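Local structure of phosphorylated carbohydrates phosphatase TM_1254 (3KBB) at residues A3-M8 against L147-R152. The protein removes phosphate from sugar phosphates such as erythrose 4-phosphate, fructose 6-phosphate and mannose 6-phosphate with the help of a divalent metal cation. Residues are numbered along the deposited sequence; the frame is centred on the assembly and turned at random.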
loop_
_atom_site.group_PDB
_atom_site.type_symbol
_atom_site.label_atom_id
_atom_site.label_comp_id
_atom_site.label_asym_id
_atom_site.label_seq_id
_atom_site.Cartn_x
_atom_site.Cartn_y
_atom_site.Cartn_z
ATOM N N ALA A 3 -3.131 6.422 19.019
ATOM C CA ALA A 3 -3.376 6.390 17.591
ATOM C C ALA A 3 -3.095 5.024 16.981
ATOM O O ALA A 3 -2.321 4.226 17.514
ATOM C CB ALA A 3 -2.536 7.451 16.867
ATOM N N VAL A 4 -3.760 4.789 15.856
ATOM C CA VAL A 4 -3.497 3.611 15.033
ATOM C C VAL A 4 -3.158 4.093 13.612
ATOM O O VAL A 4 -3.870 4.942 13.050
ATOM C CB VAL A 4 -4.718 2.666 14.992
ATOM C CG1 VAL A 4 -4.454 1.450 14.096
ATOM C CG2 VAL A 4 -5.081 2.169 16.414
ATOM N N ILE A 5 -2.026 3.623 13.083
ATOM C CA ILE A 5 -1.548 4.035 11.775
ATOM C C ILE A 5 -1.606 2.862 10.779
ATOM O O ILE A 5 -1.123 1.771 11.086
ATOM C CB ILE A 5 -0.083 4.542 11.864
ATOM C CG1 ILE A 5 0.090 5.634 12.965
ATOM C CG2 ILE A 5 0.334 5.043 10.492
ATOM C CD1 ILE A 5 1.567 5.910 13.354
ATOM N N PHE A 6 -2.173 3.081 9.595
ATOM C CA PHE A 6 -2.259 2.054 8.573
ATOM C C PHE A 6 -1.427 2.435 7.372
ATOM O O PHE A 6 -1.539 3.558 6.861
ATOM C CB PHE A 6 -3.695 1.897 8.085
ATOM C CG PHE A 6 -4.599 1.187 9.059
ATOM C CD1 PHE A 6 -4.906 -0.172 8.881
ATOM C CD2 PHE A 6 -5.132 1.869 10.166
ATOM C CE1 PHE A 6 -5.769 -0.845 9.796
ATOM C CE2 PHE A 6 -5.977 1.201 11.066
ATOM C CZ PHE A 6 -6.265 -0.162 10.879
ATOM N N ASP A 7 -0.664 1.494 6.840
ATOM C CA ASP A 7 -0.228 1.607 5.445
ATOM C C ASP A 7 -1.442 1.426 4.527
ATOM O O ASP A 7 -2.464 0.851 4.946
ATOM C CB ASP A 7 0.826 0.538 5.152
ATOM C CG ASP A 7 1.509 0.750 3.814
ATOM O OD1 ASP A 7 1.621 1.910 3.374
ATOM O OD2 ASP A 7 1.880 -0.258 3.205
HETATM N N MSE A 8 -1.372 1.943 3.300
HETATM C CA MSE A 8 -2.537 1.879 2.400
HETATM C C MSE A 8 -2.509 0.611 1.563
HETATM O O MSE A 8 -3.299 -0.320 1.800
HETATM C CB MSE A 8 -2.619 3.153 1.533
HETATM C CG MSE A 8 -3.833 3.116 0.708
HETATM SE SE MSE A 8 -3.990 4.680 -0.461
HETATM C CE MSE A 8 -2.517 4.360 -1.660
ATOM N N LEU A 147 7.803 9.582 11.158
ATOM C CA LEU A 147 8.064 10.783 12.005
ATOM C C LEU A 147 7.052 11.892 11.684
ATOM O O LEU A 147 6.527 12.558 12.601
ATOM C CB LEU A 147 9.536 11.236 11.826
ATOM C CG LEU A 147 10.554 10.257 12.410
ATOM C CD1 LEU A 147 11.980 10.613 11.853
ATOM C CD2 LEU A 147 10.543 10.211 13.954
ATOM N N LEU A 148 6.737 12.091 10.396
ATOM C CA LEU A 148 5.758 13.115 10.001
ATOM C C LEU A 148 4.334 12.721 10.451
ATOM O O LEU A 148 3.561 13.579 10.917
ATOM C CB LEU A 148 5.799 13.334 8.483
ATOM C CG LEU A 148 4.934 14.474 7.889
ATOM C CD1 LEU A 148 5.152 15.796 8.630
ATOM C CD2 LEU A 148 5.185 14.586 6.360
ATOM N N VAL A 149 3.990 11.433 10.332
ATOM C CA VAL A 149 2.689 10.954 10.854
ATOM C C VAL A 149 2.583 11.248 12.355
ATOM O O VAL A 149 1.524 11.756 12.802
ATOM C CB VAL A 149 2.455 9.428 10.601
ATOM C CG1 VAL A 149 1.122 8.958 11.281
ATOM C CG2 VAL A 149 2.357 9.163 9.095
ATOM N N LEU A 150 3.645 10.922 13.116
ATOM C CA LEU A 150 3.691 11.169 14.567
ATOM C C LEU A 150 3.552 12.661 14.868
ATOM O O LEU A 150 2.836 13.049 15.779
ATOM C CB LEU A 150 4.947 10.604 15.205
ATOM C CG LEU A 150 5.094 9.073 15.144
ATOM C CD1 LEU A 150 6.475 8.658 15.612
ATOM C CD2 LEU A 150 3.980 8.529 16.067
ATOM N N GLU A 151 4.229 13.474 14.056
ATOM C CA GLU A 151 4.171 14.937 14.194
ATOM C C GLU A 151 2.786 15.473 14.006
ATOM O O GLU A 151 2.315 16.270 14.833
ATOM C CB GLU A 151 5.133 15.607 13.232
ATOM C CG GLU A 151 5.183 17.149 13.433
ATOM C CD GLU A 151 6.362 17.759 12.747
ATOM O OE1 GLU A 151 6.558 17.448 11.553
ATOM O OE2 GLU A 151 7.092 18.531 13.413
ATOM N N ARG A 152 2.137 15.082 12.909
ATOM C CA ARG A 152 0.824 15.551 12.582
ATOM C C ARG A 152 -0.231 15.034 13.585
ATOM O O ARG A 152 -1.201 15.725 13.872
ATOM C CB ARG A 152 0.431 15.168 11.157
ATOM C CG ARG A 152 1.250 15.938 10.054
ATOM C CD ARG A 152 0.673 15.713 8.624
ATOM N NE ARG A 152 1.548 16.345 7.623
ATOM C CZ ARG A 152 1.565 16.116 6.296
ATOM N NH1 ARG A 152 0.722 15.277 5.696
ATOM N NH2 ARG A 152 2.429 16.794 5.550
#
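I5 and V149 meet tip to tip where helix 144-153 packs on a face of the central sheet, an example of how a few methyls of branched aliphatic side chains join a helix to a strand. One methyl of V149 does the touching: CG1 comes to 3.7 Å from I5 CD1, 3.9 Å from I5 CG1 and 4.1 Å from I5 CG2, so both branches of the isoleucine close on it. In I5, CG1 stands anti to its own carbonyl carbon (chi1 -52°) and the chain runs on extended through CD1 (chi2 165°), which carries that methyl across to the helix. L150 adds a looser contact from beside V149, its CD2 lying 4.5 Å from I5 CD1. In the Rossmann-like core of HAD hydrolases this is the layer between the parallel sheet and a flanking helix, and strand 3-7 is flanked by strands 102-106 and 160-164. V149 also rests on A104 and A106 of the first of these, while L150 reaches V160 of the second, and I5 packs on V162 of that same strand. The CA atoms of I5 and V149 are 8.2 Å apart, a gap bridged by side chains alone. Two residues beyond I5 comes D7, probably the catalytic nucleophile as in other HAD hydrolases, whose OD1 forms a salt bridge with K140 NZ.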